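Local coordinates for DNA repair protein RAD14 (Saccharomyces cerevisiae, PDB 5A3D) that binds damaged, kinked DNA through this zinc-containing domain and is required for the incision step of nucleotide excision repair, at residues F21-C26 with E35-L40; F89-W94 with E98-E103. One frame throughout, in Å; residues are numbered along the deposited sequence.

Contact 1 of 2, residues F21-C26 with E35-L40. With ZN (zinc ion), chain F.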
loop_
_atom_site.group_PDB
_atom_site.type_symbol
_atom_site.label_atom_id
_atom_site.label_comp_id
_atom_site.label_asym_id
_atom_site.label_seq_id
_atom_site.Cartn_x
_atom_site.Cartn_y
_atom_site.Cartn_z
ATOM N N PHE B 21 1.549 1.847 27.237
ATOM C CA PHE B 21 2.763 1.174 26.921
ATOM C C PHE B 21 3.093 0.061 27.949
ATOM O O PHE B 21 4.094 -0.641 27.759
ATOM C CB PHE B 21 3.886 2.156 26.797
ATOM C CG PHE B 21 3.727 3.108 25.652
ATOM C CD1 PHE B 21 3.974 2.686 24.375
ATOM C CD2 PHE B 21 3.218 4.378 25.857
ATOM C CE1 PHE B 21 3.739 3.520 23.263
ATOM C CE2 PHE B 21 3.111 5.284 24.799
ATOM C CZ PHE B 21 3.282 4.813 23.468
ATOM N N LYS B 22 2.287 -0.063 29.017
ATOM C CA LYS B 22 2.407 -1.140 29.996
ATOM C C LYS B 22 3.703 -1.101 30.778
ATOM O O LYS B 22 4.304 -2.127 31.057
ATOM C CB LYS B 22 2.216 -2.524 29.316
ATOM C CG LYS B 22 1.159 -2.514 28.279
ATOM C CD LYS B 22 -0.197 -2.296 28.922
ATOM C CE LYS B 22 -1.194 -2.241 27.772
ATOM N NZ LYS B 22 -2.583 -1.879 28.207
ATOM N N LEU B 23 4.094 0.091 31.154
ATOM C CA LEU B 23 5.392 0.300 31.844
ATOM C C LEU B 23 5.075 0.870 33.197
ATOM O O LEU B 23 4.363 1.879 33.286
ATOM C CB LEU B 23 6.249 1.254 31.032
ATOM C CG LEU B 23 6.834 0.671 29.738
ATOM C CD1 LEU B 23 7.507 1.757 28.888
ATOM C CD2 LEU B 23 7.812 -0.402 30.056
ATOM N N GLN B 24 5.508 0.185 34.229
ATOM C CA GLN B 24 5.406 0.694 35.594
ATOM C C GLN B 24 6.493 1.744 35.915
ATOM O O GLN B 24 7.505 1.409 36.592
ATOM C CB GLN B 24 5.461 -0.471 36.584
ATOM C CG GLN B 24 4.234 -1.346 36.487
ATOM C CD GLN B 24 3.589 -1.446 37.852
ATOM O OE1 GLN B 24 4.003 -2.285 38.689
ATOM N NE2 GLN B 24 2.600 -0.537 38.124
ATOM N N VAL B 25 6.326 2.922 35.323
ATOM C CA VAL B 25 7.326 4.027 35.362
ATOM C C VAL B 25 6.617 5.322 35.670
ATOM O O VAL B 25 5.547 5.575 35.128
ATOM C CB VAL B 25 8.074 4.159 34.011
ATOM C CG1 VAL B 25 9.094 5.287 34.093
ATOM C CG2 VAL B 25 8.775 2.853 33.752
ATOM N N CYS B 26 7.119 6.059 36.652
ATOM C CA CYS B 26 6.517 7.326 37.040
ATOM C C CYS B 26 6.873 8.422 36.031
ATOM O O CYS B 26 7.857 8.319 35.263
ATOM C CB CYS B 26 6.934 7.747 38.485
ATOM S SG CYS B 26 8.578 8.280 38.700
ATOM N N GLU B 35 16.105 8.362 26.930
ATOM C CA GLU B 35 16.690 7.221 26.188
ATOM C C GLU B 35 15.896 5.930 26.275
ATOM O O GLU B 35 16.030 5.066 25.411
ATOM C CB GLU B 35 18.145 6.943 26.637
ATOM C CG GLU B 35 18.297 6.268 28.004
ATOM C CD GLU B 35 18.179 7.152 29.252
ATOM O OE1 GLU B 35 17.828 8.367 29.191
ATOM O OE2 GLU B 35 18.418 6.593 30.353
ATOM N N LYS B 36 15.049 5.810 27.289
ATOM C CA LYS B 36 14.088 4.733 27.392
ATOM C C LYS B 36 12.630 5.154 27.083
ATOM O O LYS B 36 11.903 4.386 26.414
ATOM C CB LYS B 36 14.072 4.112 28.796
ATOM C CG LYS B 36 15.261 3.197 29.123
ATOM C CD LYS B 36 15.223 2.743 30.542
ATOM C CE LYS B 36 16.332 1.746 30.885
ATOM N NZ LYS B 36 16.441 1.690 32.385
ATOM N N TYR B 37 12.194 6.318 27.572
ATOM C CA TYR B 37 10.803 6.541 27.678
ATOM C C TYR B 37 10.202 7.599 26.778
ATOM O O TYR B 37 9.033 7.870 26.829
ATOM C CB TYR B 37 10.431 6.763 29.143
ATOM C CG TYR B 37 10.846 5.630 30.047
ATOM C CD1 TYR B 37 10.377 4.353 29.845
ATOM C CD2 TYR B 37 11.787 5.814 31.036
ATOM C CE1 TYR B 37 10.745 3.280 30.657
ATOM C CE2 TYR B 37 12.141 4.745 31.865
ATOM C CZ TYR B 37 11.668 3.468 31.647
ATOM O OH TYR B 37 12.018 2.425 32.492
ATOM N N ALA B 38 11.019 8.221 25.998
ATOM C CA ALA B 38 10.526 9.291 25.158
ATOM C C ALA B 38 9.524 8.753 24.149
ATOM O O ALA B 38 9.681 7.654 23.647
ATOM C CB ALA B 38 11.660 9.868 24.316
ATOM N N LEU B 39 8.614 9.598 23.739
ATOM C CA LEU B 39 7.626 9.182 22.725
ATOM C C LEU B 39 8.070 9.781 21.394
ATOM O O LEU B 39 8.610 10.894 21.333
ATOM C CB LEU B 39 6.260 9.568 23.106
ATOM C CG LEU B 39 5.707 9.081 24.445
ATOM C CD1 LEU B 39 4.261 9.550 24.614
ATOM C CD2 LEU B 39 5.820 7.549 24.577
ATOM N N LEU B 40 7.989 8.942 20.362
ATOM C CA LEU B 40 8.512 9.257 19.042
ATOM C C LEU B 40 7.334 9.179 18.099
ATOM O O LEU B 40 6.509 8.257 18.152
ATOM C CB LEU B 40 9.496 8.185 18.613
ATOM C CG LEU B 40 10.741 7.995 19.488
ATOM C CD1 LEU B 40 11.586 6.878 18.895
ATOM C CD2 LEU B 40 11.458 9.294 19.473
HETATM ZN ZN ZN F . 10.162 6.668 39.198
#
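Val-25 and Tyr-37 mark the closest backbone approach, their CA atoms 8.8 Å apart, so the irregular chain 21-26 meets the end of helix 34-37 and the start of strand 39-41 through side chains alone. The two prongs of Val-25 divide the Tyr-37 ring between them. CG1, anti to the backbone N (chi1 -179°), makes a CH-pi contact 4.0 Å from the ring centroid and 16° off the normal; CG2 lies 3.5 Å from Tyr-37 OH. Lys-36 CB lies over the opposite face, so the ring is sandwiched between it and Val-25 CG1. Leu-23 CD1 comes in at the ring edge, 4.0 Å from Tyr-37 CD1. The hydroxyl is hydrogen-bonded to Glu-6 OE2, which also forms a salt bridge with Lys-36. The Val-25 and Tyr-37 packing joins the zinc finger (residues 4-29) to the rest of the DNA-binding domain: Cys-26, next to Val-25, binds the zinc ion through SG at 2.3 Å, with Cys-4, Cys-7 and Cys-29 completing the four-cysteine site. Farther along, Leu-39 CD2 meets Phe-21 CE2 obliquely at 3.5 Å. Both of these side chains also touch Val-82 of the central strand 78-82, while Leu-39 packs on a guanine base of the bound DNA.

Contact 2 of 2, residues F89-W94 with E98-E103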
loop_
_atom_site.group_PDB
_atom_site.type_symbol
_atom_site.label_atom_id
_atom_site.label_comp_id
_atom_site.label_asym_id
_atom_site.label_seq_id
_atom_site.Cartn_x
_atom_site.Cartn_y
_atom_site.Cartn_z
ATOM N N PHE B 89 13.358 -3.286 18.762
ATOM C CA PHE B 89 13.057 -3.851 17.437
ATOM C C PHE B 89 14.105 -3.486 16.369
ATOM O O PHE B 89 14.522 -4.323 15.573
ATOM C CB PHE B 89 11.650 -3.391 16.975
ATOM C CG PHE B 89 11.243 -4.003 15.656
ATOM C CD1 PHE B 89 10.677 -5.304 15.614
ATOM C CD2 PHE B 89 11.588 -3.379 14.449
ATOM C CE1 PHE B 89 10.348 -5.887 14.401
ATOM C CE2 PHE B 89 11.285 -3.987 13.240
ATOM C CZ PHE B 89 10.674 -5.235 13.221
ATOM N N ALA B 90 14.484 -2.216 16.338
ATOM C CA ALA B 90 15.436 -1.701 15.413
ATOM C C ALA B 90 16.810 -2.353 15.527
ATOM O O ALA B 90 17.443 -2.644 14.501
ATOM C CB ALA B 90 15.555 -0.217 15.605
ATOM N N PHE B 91 17.244 -2.578 16.770
ATOM C CA PHE B 91 18.521 -3.278 17.094
ATOM C C PHE B 91 18.479 -4.736 16.632
ATOM O O PHE B 91 19.506 -5.323 16.246
ATOM C CB PHE B 91 18.821 -3.228 18.629
ATOM C CG PHE B 91 19.344 -1.893 19.133
ATOM C CD1 PHE B 91 19.461 -0.798 18.314
ATOM C CD2 PHE B 91 19.678 -1.733 20.472
ATOM C CE1 PHE B 91 19.898 0.437 18.802
ATOM C CE2 PHE B 91 20.165 -0.526 20.969
ATOM C CZ PHE B 91 20.286 0.565 20.119
ATOM N N LYS B 92 17.302 -5.351 16.723
ATOM C CA LYS B 92 17.124 -6.710 16.194
ATOM C C LYS B 92 17.185 -6.709 14.642
ATOM O O LYS B 92 17.797 -7.592 14.018
ATOM C CB LYS B 92 15.826 -7.315 16.734
ATOM C CG LYS B 92 15.212 -8.462 15.943
ATOM C CD LYS B 92 13.694 -8.297 15.749
ATOM C CE LYS B 92 13.280 -7.615 14.415
ATOM N NZ LYS B 92 13.250 -8.498 13.176
ATOM N N LYS B 93 16.554 -5.731 14.025
ATOM C CA LYS B 93 16.537 -5.625 12.583
ATOM C C LYS B 93 17.885 -5.326 11.949
ATOM O O LYS B 93 18.150 -5.753 10.816
ATOM C CB LYS B 93 15.514 -4.563 12.136
ATOM C CG LYS B 93 15.580 -4.085 10.698
ATOM C CD LYS B 93 14.414 -3.165 10.364
ATOM C CE LYS B 93 14.157 -3.068 8.875
ATOM N NZ LYS B 93 13.239 -2.004 8.428
ATOM N N TRP B 94 18.704 -4.557 12.639
ATOM C CA TRP B 94 19.840 -3.977 12.012
ATOM C C TRP B 94 21.116 -4.562 12.544
ATOM O O TRP B 94 22.118 -4.424 11.885
ATOM C CB TRP B 94 19.871 -2.453 12.181
ATOM C CG TRP B 94 18.787 -1.746 11.420
ATOM C CD1 TRP B 94 17.828 -0.956 11.941
ATOM C CD2 TRP B 94 18.555 -1.791 10.009
ATOM N NE1 TRP B 94 17.021 -0.463 10.946
ATOM C CE2 TRP B 94 17.428 -0.987 9.751
ATOM C CE3 TRP B 94 19.178 -2.436 8.951
ATOM C CZ2 TRP B 94 16.917 -0.808 8.478
ATOM C CZ3 TRP B 94 18.677 -2.276 7.690
ATOM C CH2 TRP B 94 17.552 -1.464 7.458
ATOM N N GLU B 98 25.330 -0.802 16.591
ATOM C CA GLU B 98 26.391 -0.810 15.602
ATOM C C GLU B 98 25.810 -0.891 14.184
ATOM O O GLU B 98 25.999 -0.009 13.341
ATOM C CB GLU B 98 27.343 -1.996 15.884
ATOM C CG GLU B 98 28.068 -1.922 17.231
ATOM C CD GLU B 98 27.352 -2.511 18.483
ATOM O OE1 GLU B 98 26.184 -3.013 18.424
ATOM O OE2 GLU B 98 28.019 -2.447 19.572
ATOM N N GLY B 99 25.086 -1.964 13.933
ATOM C CA GLY B 99 24.437 -2.165 12.652
ATOM C C GLY B 99 23.560 -0.996 12.227
ATOM O O GLY B 99 23.556 -0.595 11.050
ATOM N N LEU B 100 22.850 -0.404 13.176
ATOM C CA LEU B 100 22.046 0.746 12.839
ATOM C C LEU B 100 22.882 1.914 12.360
ATOM O O LEU B 100 22.512 2.566 11.381
ATOM C CB LEU B 100 21.187 1.162 14.038
ATOM C CG LEU B 100 20.358 2.445 13.941
ATOM C CD1 LEU B 100 19.361 2.180 12.836
ATOM C CD2 LEU B 100 19.731 2.767 15.312
ATOM N N ASP B 101 23.966 2.180 13.082
ATOM C CA ASP B 101 24.999 3.119 12.690
ATOM C C ASP B 101 25.508 2.837 11.251
ATOM O O ASP B 101 25.578 3.761 10.409
ATOM C CB ASP B 101 26.155 2.983 13.698
ATOM C CG ASP B 101 27.159 4.118 13.635
ATOM O OD1 ASP B 101 26.719 5.262 13.923
ATOM O OD2 ASP B 101 28.398 3.851 13.387
ATOM N N GLU B 102 25.839 1.562 10.988
ATOM C CA GLU B 102 26.159 1.096 9.622
ATOM C C GLU B 102 25.113 1.542 8.584
ATOM O O GLU B 102 25.463 2.080 7.510
ATOM C CB GLU B 102 26.307 -0.437 9.577
ATOM C CG GLU B 102 27.731 -0.980 9.453
ATOM C CD GLU B 102 27.763 -2.514 9.326
ATOM O OE1 GLU B 102 26.662 -3.138 9.483
ATOM O OE2 GLU B 102 28.888 -3.097 9.098
ATOM N N GLU B 103 23.829 1.339 8.913
ATOM C CA GLU B 103 22.769 1.600 7.940
ATOM C C GLU B 103 22.614 3.108 7.708
ATOM O O GLU B 103 22.420 3.561 6.553
ATOM C CB GLU B 103 21.473 0.909 8.380
ATOM C CG GLU B 103 20.275 1.046 7.429
ATOM C CD GLU B 103 20.403 0.357 6.068
ATOM O OE1 GLU B 103 21.214 -0.583 5.877
ATOM O OE2 GLU B 103 19.651 0.758 5.158
#
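Trp-94 and Glu-103 form the dense part of this contact, the flat carboxylate lying nearly parallel to the indole, with 12° between the two planes. Glu-103 CG sits over the face of the six-membered ring, 3.7 Å from its centroid, a CH-pi contact. Its chain runs out with CG extended away from the backbone N and then bends at chi2 (67°), which lays the carboxylate along the ring, CD 3.5 Å from Trp-94 CZ3. Lys-93 CG covers the opposite face, so the indole is sandwiched between two aliphatic stems. Two polar ends are settled outside the pair: Trp-94 NE1 donates to the backbone O of Tyr-49, and Glu-103 OE2 makes a salt bridge with Arg-107, which would be expected to favour the charged carboxylate. Helix 83-94 passes through a one-residue break into helix 96-113, a sharp helix-helix corner, with local axes 8.3 Å apart and 72° between their directions. At the bend the backbones come close, Gly-99 CA making a CA-H...O contact of 3.3 Å with Trp-94 O. Leu-100 CD1 adds to the tight side by reaching Trp-94 CD1 at 3.6 Å, and its side chain also rests on Tyr-49 and Phe-50. Packing is looser toward Phe-91, whose ring edge meets Leu-100 CD2 at 4.2 Å through CE1 alone. Along the outward side of helix 96-113, Glu-98, Asp-101 and Glu-102 are exposed to solvent.

The two contacts follow one another along the chain, contact 1 closing before contact 2 opens. Their centres are about 21 Å apart, on opposite sides of the chain's centre, and their nearest atoms about 8 Å apart, so they do not touch. The three-stranded antiparallel sheet connects them: strand 39-41, which begins in contact 1, pairs with strand 78-82, which leads directly into helix 83-94. Helix 42-49 is a second bridge, since Leu-40 and Leu-100 both touch Tyr-49. Contact 1 joins the zinc finger to helix 34-37 and strand 39-41; contact 2 joins helix 83-94 to the long C-terminal helix. Both approach the bound DNA, nearest atoms about 4 and 5 Å away, consistent with a DNA-binding domain.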